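PDB 5FC9: blue (Type 1) copper domain protein from Nitrosopumilus maritimus, which binds copper in a mononuclear type 1 centre with an open, water-occupied site, forming one domain of a longer protein that probably transfers electrons. Local coordinates for residues 8-13 with 17-22; 32-37 with 78-83; 55-60 with 70-75. All coordinates share one frame; numbering follows the deposited sequence.

Contact 1. Residues 8-13 with 17-22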
ATOM      1  N   ASN A   8      13.357  12.944  -1.652  1.00 16.06           N
ATOM      2  CA  ASN A   8      13.682  11.745  -2.389  1.00 16.67           C
ATOM      3  C   ASN A   8      12.829  10.606  -1.864  1.00 15.69           C
ATOM      4  O   ASN A   8      12.707  10.422  -0.651  1.00 19.03           O
ATOM      5  CB  ASN A   8      15.160  11.406  -2.254  1.00 20.21           C
ATOM      6  CG  ASN A   8      15.536  10.178  -3.053  1.00 24.62           C
ATOM      7  OD1 ASN A   8      15.515   9.064  -2.537  1.00 29.04           O
ATOM      8  ND2 ASN A   8      15.869  10.376  -4.319  1.00 26.16           N
ATOM      9  N   GLY A   9      12.224   9.865  -2.781  1.00 16.35           N
ATOM     10  CA  GLY A   9      11.373   8.751  -2.399  1.00 16.51           C
ATOM     11  C   GLY A   9       9.902   9.087  -2.278  1.00 16.09           C
ATOM     12  O   GLY A   9       9.091   8.226  -1.927  1.00 16.66           O
ATOM     13  N   ASN A  10       9.546  10.333  -2.555  1.00 13.30           N
ATOM     14  CA  ASN A  10       8.142  10.734  -2.561  1.00 13.50           C
ATOM     15  C   ASN A  10       7.322   9.958  -3.606  1.00 14.71           C
ATOM     16  O   ASN A  10       6.109   9.776  -3.455  1.00 15.37           O
ATOM     17  CB  ASN A  10       8.051  12.257  -2.786  1.00 12.85           C
ATOM     18  CG  ASN A  10       6.617  12.774  -2.775  1.00 14.41           C
ATOM     19  OD1 ASN A  10       6.010  12.952  -3.831  1.00 15.21           O
ATOM     20  ND2 ASN A  10       6.066  12.993  -1.579  1.00 15.41           N
ATOM     21  N   TYR A  11       7.974   9.468  -4.657  1.00 13.14           N
ATOM     22  CA  TYR A  11       7.275   8.657  -5.657  1.00 14.10           C
ATOM     23  C   TYR A  11       6.819   7.286  -5.123  1.00 13.73           C
ATOM     24  O   TYR A  11       6.018   6.614  -5.761  1.00 14.55           O
ATOM     25  CB  TYR A  11       8.160   8.432  -6.891  1.00 15.37           C
ATOM     26  CG  TYR A  11       9.441   7.685  -6.603  1.00 14.27           C
ATOM     27  CD1 TYR A  11      10.610   8.368  -6.304  1.00 14.72           C
ATOM     28  CD2 TYR A  11       9.480   6.295  -6.625  1.00 15.42           C
ATOM     29  CE1 TYR A  11      11.785   7.697  -6.032  1.00 18.84           C
ATOM     30  CE2 TYR A  11      10.655   5.615  -6.363  1.00 14.42           C
ATOM     31  CZ  TYR A  11      11.799   6.319  -6.059  1.00 16.53           C
ATOM     32  OH  TYR A  11      12.981   5.657  -5.798  1.00 18.17           O
ATOM     33  N   ASP A  12       7.367   6.890  -3.980  1.00 13.72           N
ATOM     34  CA  ASP A  12       7.076   5.590  -3.361  1.00 14.21           C
ATOM     35  C   ASP A  12       5.594   5.532  -2.971  1.00 13.48           C
ATOM     36  O   ASP A  12       5.015   6.538  -2.552  1.00 14.05           O
ATOM     37  CB  ASP A  12       7.995   5.409  -2.144  1.00 13.18           C
ATOM     38  CG  ASP A  12       8.082   3.981  -1.640  1.00 14.65           C
ATOM     39  OD1 ASP A  12       7.276   3.117  -2.045  1.00 15.14           O
ATOM     40  OD2 ASP A  12       8.962   3.774  -0.779  1.00 13.90           O
ATOM     41  N   VAL A  13       4.975   4.361  -3.132  1.00 12.39           N
ATOM     42  CA  VAL A  13       3.567   4.188  -2.766  1.00 13.03           C
ATOM     43  C   VAL A  13       3.503   3.665  -1.335  1.00 12.51           C
ATOM     44  O   VAL A  13       3.265   2.473  -1.096  1.00 14.32           O
ATOM     45  CB  VAL A  13       2.830   3.224  -3.725  1.00 14.68           C
ATOM     46  CG1 VAL A  13       1.345   3.216  -3.436  1.00 16.69           C
ATOM     47  CG2 VAL A  13       3.077   3.619  -5.190  1.00 17.22           C
ATOM     48  N   GLY A  17       8.218   9.328   3.056  1.00 14.46           N
ATOM     49  CA  GLY A  17       8.478  10.020   1.808  1.00 15.02           C
ATOM     50  C   GLY A  17       7.497  11.146   1.538  1.00 15.33           C
ATOM     51  O   GLY A  17       7.547  11.773   0.487  1.00 14.83           O
ATOM     52  N   PHE A  18       6.602  11.402   2.484  1.00 13.92           N
ATOM     53  CA  PHE A  18       5.605  12.449   2.297  1.00 13.39           C
ATOM     54  C   PHE A  18       6.246  13.841   2.367  1.00 15.15           C
ATOM     55  O   PHE A  18       7.396  13.993   2.791  1.00 15.34           O
ATOM     56  CB  PHE A  18       4.459  12.321   3.319  1.00 14.47           C
ATOM     57  CG  PHE A  18       4.904  12.016   4.731  1.00 15.96           C
ATOM     58  CD1 PHE A  18       5.716  12.894   5.426  1.00 16.81           C
ATOM     59  CD2 PHE A  18       4.450  10.872   5.381  1.00 16.45           C
ATOM     60  CE1 PHE A  18       6.113  12.615   6.724  1.00 20.06           C
ATOM     61  CE2 PHE A  18       4.833  10.601   6.679  1.00 18.19           C
ATOM     62  CZ  PHE A  18       5.666  11.468   7.349  1.00 18.08           C
ATOM     63  N   TYR A  19       5.485  14.840   1.924  1.00 14.97           N
ATOM     64  CA  TYR A  19       5.918  16.239   1.952  1.00 14.09           C
ATOM     65  C   TYR A  19       6.365  16.647   3.341  1.00 15.62           C
ATOM     66  O   TYR A  19       5.784  16.223   4.330  1.00 16.13           O
ATOM     67  CB  TYR A  19       4.782  17.165   1.503  1.00 16.77           C
ATOM     68  CG  TYR A  19       4.165  16.798   0.173  1.00 15.07           C
ATOM     69  CD1 TYR A  19       4.960  16.524  -0.936  1.00 15.76           C
ATOM     70  CD2 TYR A  19       2.792  16.716   0.033  1.00 16.20           C
ATOM     71  CE1 TYR A  19       4.397  16.176  -2.154  1.00 16.37           C
ATOM     72  CE2 TYR A  19       2.211  16.363  -1.173  1.00 15.05           C
ATOM     73  CZ  TYR A  19       3.019  16.094  -2.268  1.00 16.97           C
ATOM     74  OH  TYR A  19       2.478  15.739  -3.482  1.00 16.24           O
ATOM     75  N   SER A  20       7.391  17.496   3.405  1.00 15.10           N
ATOM     76  CA  SER A  20       7.972  17.912   4.673  1.00 17.70           C
ATOM     77  C   SER A  20       8.000  19.429   4.791  1.00 17.10           C
ATOM     78  O   SER A  20       8.777  20.076   4.102  1.00 18.20           O
ATOM     79  CB  SER A  20       9.392  17.356   4.804  1.00 20.22           C
ATOM     80  OG  SER A  20       9.943  17.644   6.074  1.00 22.42           O
ATOM     81  N   PRO A  21       7.169  20.000   5.674  1.00 17.65           N
ATOM     82  CA  PRO A  21       6.214  19.335   6.559  1.00 15.96           C
ATOM     83  C   PRO A  21       4.931  18.983   5.830  1.00 17.56           C
ATOM     84  O   PRO A  21       4.605  19.610   4.822  1.00 18.19           O
ATOM     85  CB  PRO A  21       5.941  20.393   7.627  1.00 20.42           C
ATOM     86  CG  PRO A  21       6.119  21.677   6.900  1.00 20.71           C
ATOM     87  CD  PRO A  21       7.275  21.462   5.945  1.00 19.60           C
ATOM     88  N   LEU A  22       4.195  18.013   6.355  1.00 15.62           N
ATOM     89  CA  LEU A  22       2.968  17.564   5.721  1.00 14.06           C
ATOM     90  C   LEU A  22       1.844  18.590   5.905  1.00 16.64           C
ATOM     91  O   LEU A  22       0.942  18.689   5.075  1.00 17.25           O
ATOM     92  CB  LEU A  22       2.570  16.206   6.289  1.00 17.12           C
ATOM     93  CG  LEU A  22       1.488  15.430   5.548  1.00 20.73           C
ATOM     94  CD1 LEU A  22       1.869  15.245   4.097  1.00 19.09           C
ATOM     95  CD2 LEU A  22       1.310  14.091   6.245  1.00 21.39           C
TER
HETATM   96  O   HOH W   1       4.063  13.796  -5.223  1.00 19.53           O
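The amide nitrogen Asn10 ND2 donates to the backbone oxygen Gly17 O over 2.8 Å in a moderately bent bond (154° at the hydrogen). The donor stands somewhat off the plane of the Gly17 carbonyl, while the oxygen lies close to the plane of the asparagine amide. A weak CA-H...O contact supplements this bond, bringing Asn10 CA to 3.3 Å from Gly17 O. Asn10 holds CG anti to its main-chain nitrogen (chi1 -179°), extending the amide alongside Gly17 and on to Tyr19. The tyrosine ring lies beside that amide with its plane turned 25° from it, and Asn10 ND2 comes to 3.6 Å from Tyr19 CE1. Asn10 itself sits within a type I turn closed by a 3.0 Å bond from Asp12 N to Gly9 O. In this cupredoxin domain the turn and residues 17-22 belong to the long connection between strands 3-6 and 23-26, which folds back on itself beside the copper site. A water bound to the copper ion joins the two side chains: it donates a short 2.5 Å hydrogen bond to Asn10 OD1 and a longer one, 3.1 Å, to Tyr19 OH. With one end of the amide tied to Gly17 and the other to the water, the Asn10 side chain has little freedom to flip. The tyrosine hydroxyl has a second anchor in the carbonyl oxygen of Arg88, while Arg88 NE is hydrogen-bonded to Asn10 O. At the subunit interface, Asp12 OD1 meets His85 NE2 of the second subunit in a hydrogen bond, bringing the neighbouring copy's copper ligand against this loop.

Contact 2. Residues 32-37 with 78-83. With CU (copper (II) ion), chain E.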
ATOM      1  N   VAL A  32       4.955  30.820   0.165  1.00 20.00           N
ATOM      2  CA  VAL A  32       5.364  29.437   0.388  1.00 18.59           C
ATOM      3  C   VAL A  32       6.167  28.929  -0.807  1.00 19.06           C
ATOM      4  O   VAL A  32       5.794  29.161  -1.953  1.00 17.84           O
ATOM      5  CB  VAL A  32       4.140  28.528   0.617  1.00 18.57           C
ATOM      6  CG1 VAL A  32       4.563  27.058   0.687  1.00 19.14           C
ATOM      7  CG2 VAL A  32       3.428  28.945   1.882  1.00 19.83           C
ATOM      8  N   THR A  33       7.283  28.255  -0.534  1.00 18.28           N
ATOM      9  CA  THR A  33       8.124  27.718  -1.596  1.00 18.19           C
ATOM     10  C   THR A  33       8.236  26.202  -1.494  1.00 16.53           C
ATOM     11  O   THR A  33       8.701  25.685  -0.479  1.00 18.41           O
ATOM     12  CB  THR A  33       9.544  28.316  -1.557  1.00 22.30           C
ATOM     13  OG1 THR A  33       9.457  29.744  -1.622  1.00 25.65           O
ATOM     14  CG2 THR A  33      10.367  27.811  -2.733  1.00 21.24           C
ATOM     15  N   TRP A  34       7.808  25.515  -2.543  1.00 16.07           N
ATOM     16  CA  TRP A  34       8.026  24.071  -2.658  1.00 17.23           C
ATOM     17  C   TRP A  34       9.301  23.804  -3.435  1.00 16.93           C
ATOM     18  O   TRP A  34       9.552  24.462  -4.442  1.00 16.21           O
ATOM     19  CB  TRP A  34       6.875  23.374  -3.390  1.00 18.09           C
ATOM     20  CG  TRP A  34       5.583  23.192  -2.643  1.00 16.85           C
ATOM     21  CD1 TRP A  34       5.156  22.051  -2.008  1.00 19.89           C
ATOM     22  CD2 TRP A  34       4.516  24.136  -2.523  1.00 16.40           C
ATOM     23  NE1 TRP A  34       3.902  22.241  -1.482  1.00 17.78           N
ATOM     24  CE2 TRP A  34       3.487  23.518  -1.776  1.00 18.33           C
ATOM     25  CE3 TRP A  34       4.335  25.459  -2.951  1.00 17.98           C
ATOM     26  CZ2 TRP A  34       2.301  24.163  -1.461  1.00 19.12           C
ATOM     27  CZ3 TRP A  34       3.147  26.103  -2.635  1.00 20.27           C
ATOM     28  CH2 TRP A  34       2.153  25.455  -1.891  1.00 20.73           C
ATOM     29  N   THR A  35      10.081  22.815  -3.003  1.00 15.11           N
ATOM     30  CA  THR A  35      11.246  22.400  -3.764  1.00 15.95           C
ATOM     31  C   THR A  35      11.142  20.907  -4.043  1.00 14.52           C
ATOM     32  O   THR A  35      10.859  20.134  -3.129  1.00 16.14           O
ATOM     33  CB  THR A  35      12.555  22.689  -3.016  1.00 19.79           C
ATOM     34  OG1 THR A  35      12.661  24.102  -2.785  1.00 19.03           O
ATOM     35  CG2 THR A  35      13.748  22.240  -3.839  1.00 19.48           C
ATOM     36  N   ASN A  36      11.365  20.514  -5.292  1.00 14.38           N
ATOM     37  CA  ASN A  36      11.426  19.091  -5.615  1.00 15.89           C
ATOM     38  C   ASN A  36      12.836  18.525  -5.416  1.00 14.52           C
ATOM     39  O   ASN A  36      13.713  18.743  -6.246  1.00 15.57           O
ATOM     40  CB  ASN A  36      10.968  18.831  -7.051  1.00 15.84           C
ATOM     41  CG  ASN A  36      10.894  17.338  -7.371  1.00 14.39           C
ATOM     42  OD1 ASN A  36      10.991  16.523  -6.466  1.00 15.45           O
ATOM     43  ND2 ASN A  36      10.734  16.985  -8.647  1.00 14.40           N
ATOM     44  N   ASP A  37      13.036  17.796  -4.322  1.00 15.11           N
ATOM     45  CA  ASP A  37      14.327  17.162  -4.048  1.00 16.48           C
ATOM     46  C   ASP A  37      14.335  15.714  -4.517  1.00 16.49           C
ATOM     47  O   ASP A  37      15.345  15.021  -4.396  1.00 18.21           O
ATOM     48  CB  ASP A  37      14.659  17.211  -2.558  1.00 19.70           C
ATOM     49  CG  ASP A  37      15.237  18.538  -2.123  1.00 23.47           C
ATOM     50  OD1 ASP A  37      15.547  19.386  -2.985  1.00 25.95           O
ATOM     51  OD2 ASP A  37      15.406  18.719  -0.901  1.00 30.69           O
ATOM     52  N   TYR A  78      -5.748  24.566   3.226  1.00 19.21           N
ATOM     53  CA  TYR A  78      -5.630  24.327   1.797  1.00 20.69           C
ATOM     54  C   TYR A  78      -4.980  22.971   1.506  1.00 19.80           C
ATOM     55  O   TYR A  78      -3.798  22.777   1.786  1.00 22.26           O
ATOM     56  CB  TYR A  78      -4.819  25.457   1.154  1.00 20.83           C
ATOM     57  CG  TYR A  78      -5.446  26.816   1.352  1.00 19.96           C
ATOM     58  CD1 TYR A  78      -5.104  27.618   2.436  1.00 21.36           C
ATOM     59  CD2 TYR A  78      -6.403  27.280   0.467  1.00 24.12           C
ATOM     60  CE1 TYR A  78      -5.697  28.858   2.614  1.00 25.48           C
ATOM     61  CE2 TYR A  78      -6.997  28.514   0.634  1.00 24.38           C
ATOM     62  CZ  TYR A  78      -6.643  29.295   1.703  1.00 28.64           C
ATOM     63  OH  TYR A  78      -7.246  30.526   1.856  1.00 29.92           O
ATOM     64  N   LYS A  79      -5.753  22.047   0.942  1.00 19.86           N
ATOM     65  CA  LYS A  79      -5.230  20.743   0.540  1.00 19.48           C
ATOM     66  C   LYS A  79      -4.574  20.834  -0.833  1.00 18.12           C
ATOM     67  O   LYS A  79      -5.015  21.595  -1.690  1.00 19.13           O
ATOM     68  CB  LYS A  79      -6.345  19.691   0.493  1.00 18.89           C
ATOM     69  CG  LYS A  79      -7.023  19.415   1.817  1.00 27.17           C
ATOM     70  CD  LYS A  79      -8.122  18.369   1.670  1.00 28.04           C
ATOM     71  CE  LYS A  79      -9.459  18.896   2.171  1.00 38.84           C
ATOM     72  NZ  LYS A  79      -9.920  20.093   1.413  1.00 36.52           N
ATOM     73  N   TYR A  80      -3.537  20.037  -1.058  1.00 15.48           N
ATOM     74  CA  TYR A  80      -2.966  19.945  -2.390  1.00 14.80           C
ATOM     75  C   TYR A  80      -2.406  18.557  -2.619  1.00 13.83           C
ATOM     76  O   TYR A  80      -2.160  17.823  -1.662  1.00 16.35           O
ATOM     77  CB  TYR A  80      -1.861  20.991  -2.600  1.00 15.72           C
ATOM     78  CG  TYR A  80      -0.665  20.761  -1.716  1.00 15.55           C
ATOM     79  CD1 TYR A  80      -0.611  21.297  -0.445  1.00 14.15           C
ATOM     80  CD2 TYR A  80       0.407  19.989  -2.156  1.00 15.55           C
ATOM     81  CE1 TYR A  80       0.488  21.080   0.391  1.00 16.05           C
ATOM     82  CE2 TYR A  80       1.502  19.756  -1.334  1.00 14.37           C
ATOM     83  CZ  TYR A  80       1.540  20.300  -0.071  1.00 14.57           C
ATOM     84  OH  TYR A  80       2.620  20.083   0.753  1.00 16.31           O
ATOM     85  N   TYR A  81      -2.189  18.205  -3.874  1.00 14.97           N
ATOM     86  CA  TYR A  81      -1.615  16.902  -4.161  1.00 14.07           C
ATOM     87  C   TYR A  81      -0.673  17.040  -5.360  1.00 15.23           C
ATOM     88  O   TYR A  81      -0.408  18.150  -5.823  1.00 15.00           O
ATOM     89  CB  TYR A  81      -2.765  15.884  -4.351  1.00 15.68           C
ATOM     90  CG  TYR A  81      -3.366  15.693  -5.733  1.00 13.87           C
ATOM     91  CD1 TYR A  81      -3.936  14.478  -6.086  1.00 21.83           C
ATOM     92  CD2 TYR A  81      -3.300  16.686  -6.712  1.00 15.67           C
ATOM     93  CE1 TYR A  81      -4.471  14.273  -7.362  1.00 26.90           C
ATOM     94  CE2 TYR A  81      -3.816  16.483  -7.974  1.00 18.16           C
ATOM     95  CZ  TYR A  81      -4.403  15.282  -8.292  1.00 24.92           C
ATOM     96  OH  TYR A  81      -4.935  15.084  -9.549  1.00 29.05           O
ATOM     97  N   CYS A  82      -0.174  15.916  -5.847  1.00 13.13           N
ATOM     98  CA  CYS A  82       0.578  15.831  -7.089  1.00 16.42           C
ATOM     99  C   CYS A  82      -0.217  14.982  -8.053  1.00 17.12           C
ATOM    100  O   CYS A  82      -0.630  13.875  -7.698  1.00 15.29           O
ATOM    101  CB  CYS A  82       1.957  15.204  -6.848  1.00 16.97           C
ATOM    102  SG  CYS A  82       2.878  14.809  -8.358  1.00 14.44           S
ATOM    103  N   SER A  83      -0.442  15.458  -9.274  1.00 15.56           N
ATOM    104  CA  SER A  83      -1.295  14.682 -10.167  1.00 16.28           C
ATOM    105  C   SER A  83      -0.615  13.380 -10.631  1.00 17.80           C
ATOM    106  O   SER A  83      -1.292  12.437 -11.058  1.00 18.71           O
ATOM    107  CB  SER A  83      -1.747  15.530 -11.368  1.00 22.16           C
ATOM    108  OG  SER A  83      -0.676  15.827 -12.246  1.00 24.19           O
TER
HETATM  109 CU    CU E1401       4.468  13.568  -7.419  1.00 17.16          CU
HETATM  110  O   HOH W   1       4.063  13.796  -5.223  1.00 19.53           O
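Trp34 and Tyr80 meet in the middle of the cupredoxin beta-sandwich, one from each sheet. The indole points the edge of its five-membered ring at the phenol face in an offset T-shaped pair, with planes 82° apart and centroids 4.9 Å from each other. Trp34 NE1 approaches the phenol end of the ring, 3.4 Å from Tyr80 CZ, and Trp34 CZ2 rests over the rim of the same face, 4.0 Å from Tyr80 CE1. Both residues direct CB toward the opposite segment, and the side chains overlap near their ends. This single pair spans an 11.7 Å gap between Trp34 CA and Tyr80 CA. Beyond it the segments separate: Asp37 ends one in an exposed loop, while the other runs on to Cys82, whose SG binds copper at 2.2 Å. His42 and His85 are the other protein ligands, and a water is the fourth ligand. The aromatic pair thus fills part of the core between the sheets, whereas the centre itself combines a thiolate with a water, probably exchangeable, in place of the methionine of plastocyanin, consistent with an open site able to admit small molecules.

Contact 3. Residues 55-60 with 70-75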
ATOM      1  N   GLN A  55      -8.596  25.554  -9.157  1.00 14.58           N
ATOM      2  CA  GLN A  55      -7.646  26.587  -9.543  1.00 17.11           C
ATOM      3  C   GLN A  55      -7.379  27.517  -8.374  1.00 17.69           C
ATOM      4  O   GLN A  55      -8.241  28.282  -7.969  1.00 16.90           O
ATOM      5  CB  GLN A  55      -8.164  27.368 -10.756  1.00 16.96           C
ATOM      6  CG  GLN A  55      -8.580  26.488 -11.916  1.00 19.16           C
ATOM      7  CD  GLN A  55      -7.538  25.430 -12.245  1.00 18.73           C
ATOM      8  OE1 GLN A  55      -6.357  25.732 -12.406  1.00 19.23           O
ATOM      9  NE2 GLN A  55      -7.973  24.181 -12.337  1.00 17.99           N
ATOM     10  N   LEU A  56      -6.186  27.420  -7.797  1.00 16.43           N
ATOM     11  CA  LEU A  56      -5.787  28.332  -6.739  1.00 15.86           C
ATOM     12  C   LEU A  56      -4.263  28.397  -6.703  1.00 19.36           C
ATOM     13  O   LEU A  56      -3.678  29.465  -6.833  1.00 20.61           O
ATOM     14  CB  LEU A  56      -6.346  27.907  -5.386  1.00 17.32           C
ATOM     15  CG  LEU A  56      -6.033  28.897  -4.257  1.00 16.54           C
ATOM     16  CD1 LEU A  56      -6.657  30.279  -4.514  1.00 20.20           C
ATOM     17  CD2 LEU A  56      -6.467  28.345  -2.918  1.00 20.55           C
ATOM     18  N   PHE A  57      -3.615  27.249  -6.538  1.00 16.45           N
ATOM     19  CA  PHE A  57      -2.173  27.202  -6.759  1.00 17.68           C
ATOM     20  C   PHE A  57      -1.856  25.898  -7.471  1.00 16.40           C
ATOM     21  O   PHE A  57      -2.189  24.802  -7.007  1.00 16.88           O
ATOM     22  CB  PHE A  57      -1.369  27.385  -5.454  1.00 17.66           C
ATOM     23  CG  PHE A  57      -1.761  26.462  -4.332  1.00 15.71           C
ATOM     24  CD1 PHE A  57      -2.834  26.753  -3.506  1.00 17.59           C
ATOM     25  CD2 PHE A  57      -1.021  25.309  -4.082  1.00 15.61           C
ATOM     26  CE1 PHE A  57      -3.175  25.915  -2.461  1.00 16.56           C
ATOM     27  CE2 PHE A  57      -1.354  24.472  -3.038  1.00 17.20           C
ATOM     28  CZ  PHE A  57      -2.434  24.765  -2.231  1.00 16.31           C
ATOM     29  N   ASN A  58      -1.265  26.044  -8.646  1.00 16.18           N
ATOM     30  CA  ASN A  58      -1.153  24.960  -9.598  1.00 17.99           C
ATOM     31  C   ASN A  58       0.145  25.098 -10.366  1.00 20.70           C
ATOM     32  O   ASN A  58       0.286  25.959 -11.238  1.00 19.25           O
ATOM     33  CB  ASN A  58      -2.340  24.956 -10.561  1.00 16.45           C
ATOM     34  CG  ASN A  58      -3.677  24.990  -9.844  1.00 17.49           C
ATOM     35  OD1 ASN A  58      -4.164  26.062  -9.470  1.00 18.17           O
ATOM     36  ND2 ASN A  58      -4.286  23.815  -9.654  1.00 17.42           N
ATOM     37  N   SER A  59       1.094  24.234 -10.030  1.00 20.39           N
ATOM     38  CA  SER A  59       2.445  24.349 -10.550  1.00 18.27           C
ATOM     39  C   SER A  59       2.605  23.734 -11.929  1.00 18.08           C
ATOM     40  O   SER A  59       1.824  22.874 -12.353  1.00 20.62           O
ATOM     41  CB  SER A  59       3.429  23.687  -9.574  1.00 16.93           C
ATOM     42  OG  SER A  59       3.500  22.300  -9.847  1.00 16.55           O
ATOM     43  N   PRO A  60       3.636  24.177 -12.657  1.00 20.08           N
ATOM     44  CA  PRO A  60       4.081  23.419 -13.821  1.00 21.84           C
ATOM     45  C   PRO A  60       4.734  22.120 -13.346  1.00 19.55           C
ATOM     46  O   PRO A  60       4.925  21.956 -12.138  1.00 20.47           O
ATOM     47  CB  PRO A  60       5.117  24.349 -14.481  1.00 23.81           C
ATOM     48  CG  PRO A  60       4.979  25.656 -13.802  1.00 24.60           C
ATOM     49  CD  PRO A  60       4.456  25.376 -12.437  1.00 22.57           C
ATOM     50  N   HIS A  70       3.874  30.177  -4.054  1.00 18.65           N
ATOM     51  CA  HIS A  70       2.541  30.777  -4.011  1.00 20.43           C
ATOM     52  C   HIS A  70       2.374  31.656  -2.774  1.00 19.50           C
ATOM     53  O   HIS A  70       2.766  31.273  -1.665  1.00 21.13           O
ATOM     54  CB  HIS A  70       1.462  29.695  -4.033  1.00 20.93           C
ATOM     55  CG  HIS A  70       0.063  30.233  -4.054  1.00 18.84           C
ATOM     56  ND1 HIS A  70      -0.493  30.808  -5.176  1.00 22.07           N
ATOM     57  CD2 HIS A  70      -0.894  30.267  -3.097  1.00 21.27           C
ATOM     58  CE1 HIS A  70      -1.733  31.178  -4.907  1.00 21.93           C
ATOM     59  NE2 HIS A  70      -2.001  30.865  -3.653  1.00 22.47           N
ATOM     60  N   VAL A  71       1.787  32.839  -2.964  1.00 22.17           N
ATOM     61  CA  VAL A  71       1.490  33.711  -1.835  1.00 23.56           C
ATOM     62  C   VAL A  71       0.089  33.424  -1.300  1.00 21.02           C
ATOM     63  O   VAL A  71      -0.890  33.516  -2.036  1.00 23.74           O
ATOM     64  CB  VAL A  71       1.599  35.208  -2.217  1.00 27.32           C
ATOM     65  CG1 VAL A  71       1.373  36.071  -0.991  1.00 31.29           C
ATOM     66  CG2 VAL A  71       2.961  35.504  -2.829  1.00 26.15           C
ATOM     67  N   PHE A  72       0.008  33.073  -0.019  1.00 23.15           N
ATOM     68  CA  PHE A  72      -1.268  32.763   0.620  1.00 28.16           C
ATOM     69  C   PHE A  72      -1.817  33.993   1.345  1.00 28.36           C
ATOM     70  O   PHE A  72      -1.337  34.346   2.419  1.00 31.28           O
ATOM     71  CB  PHE A  72      -1.110  31.596   1.600  1.00 24.62           C
ATOM     72  CG  PHE A  72      -1.007  30.255   0.933  1.00 23.56           C
ATOM     73  CD1 PHE A  72       0.217  29.777   0.493  1.00 20.69           C
ATOM     74  CD2 PHE A  72      -2.133  29.468   0.753  1.00 23.14           C
ATOM     75  CE1 PHE A  72       0.315  28.532  -0.121  1.00 19.99           C
ATOM     76  CE2 PHE A  72      -2.043  28.229   0.137  1.00 22.49           C
ATOM     77  CZ  PHE A  72      -0.813  27.763  -0.301  1.00 20.36           C
ATOM     78  N   GLU A  73      -2.828  34.627   0.760  1.00 37.64           N
ATOM     79  CA  GLU A  73      -3.360  35.880   1.296  1.00 42.50           C
ATOM     80  C   GLU A  73      -4.685  35.705   2.043  1.00 43.80           C
ATOM     81  O   GLU A  73      -5.211  36.680   2.583  1.00 43.19           O
ATOM     82  CB  GLU A  73      -3.557  36.901   0.173  1.00 47.95           C
ATOM     83  CG  GLU A  73      -2.282  37.389  -0.488  1.00 47.20           C
ATOM     84  CD  GLU A  73      -2.473  37.609  -1.980  1.00 50.59           C
ATOM     85  OE1 GLU A  73      -3.243  36.839  -2.588  1.00 50.61           O
ATOM     86  OE2 GLU A  73      -1.869  38.550  -2.527  1.00 58.24           O
ATOM     87  N   GLU A  74      -5.245  34.497   2.047  1.00 39.41           N
ATOM     88  CA  GLU A  74      -6.464  34.252   2.811  1.00 38.84           C
ATOM     89  C   GLU A  74      -6.251  33.175   3.866  1.00 38.00           C
ATOM     90  O   GLU A  74      -5.595  32.166   3.596  1.00 33.46           O
ATOM     91  CB  GLU A  74      -7.620  33.835   1.899  1.00 42.13           C
ATOM     92  CG  GLU A  74      -8.143  34.862   0.900  1.00 46.26           C
ATOM     93  CD  GLU A  74      -7.109  35.328  -0.109  1.00 50.10           C
ATOM     94  OE1 GLU A  74      -6.765  34.538  -1.010  1.00 51.95           O
ATOM     95  OE2 GLU A  74      -6.677  36.496  -0.028  1.00 54.79           O
ATOM     96  N   GLU A  75      -6.809  33.380   5.058  1.00 32.41           N
ATOM     97  CA  GLU A  75      -6.834  32.325   6.062  1.00 32.20           C
ATOM     98  C   GLU A  75      -7.645  31.136   5.546  1.00 30.53           C
ATOM     99  O   GLU A  75      -8.545  31.299   4.709  1.00 30.99           O
ATOM    100  CB  GLU A  75      -7.415  32.839   7.386  1.00 35.58           C
ATOM    101  CG  GLU A  75      -6.645  34.002   8.019  1.00 40.51           C
ATOM    102  CD  GLU A  75      -7.092  35.382   7.526  1.00 50.02           C
ATOM    103  OE1 GLU A  75      -7.723  35.484   6.447  1.00 42.21           O
ATOM    104  OE2 GLU A  75      -6.785  36.369   8.225  1.00 57.49           O
TER
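Phe57 and His70 bring their backbones to 6.5 Å between CA atoms, and no hydrogen bond crosses between the corner at 55-57 and the strand segment. What joins them is an aromatic cluster of Phe57, His70 and Phe72 along one edge of the cupredoxin sandwich, where the outer strands of the two sheets come together. Phe57 CB sits almost centrally over the imidazole, 3.5 Å from the centroid of the His70 ring, a CH-pi contact only 14° off the ring normal. Because Phe57 carries CG between its backbone N and carbonyl carbon (chi1 52°), its ring swings past the histidine to reach Phe72, which turns an edge to its face. Those planes are 66° apart, with Phe57 CE1 at 3.7 Å from Phe72 CE2. His70 and Phe72, two residues apart on the strand, also pack together: His70 CD2 stands over the centre of the Phe72 ring. Phe57 CB thus covers one imidazole face; His70 binds a second copper ion in a crystal structure of this protein, though none is bound here. Tyr78, on strand 76-81, touches both phenylalanines. At the CE1 corner of the imidazole, Leu56 O lies obliquely to the ring, 3.2 Å from His70 CE1.

How the contacts relate
The three contacts show packing chemistry changing with position in one sandwich. Contact 2 lies at the centre of the domain and is aromatic across its two segments, with the copper ligand Cys82 at one end; contact 1, in the loop beside the copper, is chiefly polar and water-linked; contact 3, partly buried across the chain's centre from contact 1, returns to aromatic groups but has an exposed margin. Contact 2 is the go-between: Tyr80 packs on Tyr19 of contact 1 and on Phe57 of contact 3, and strand 30-36 pairs with strand 67-72 through Val32 and His70. Contacts 1 and 3 do not touch. Contacts 1 and 2 share the copper-bound water and also meet the third subunit.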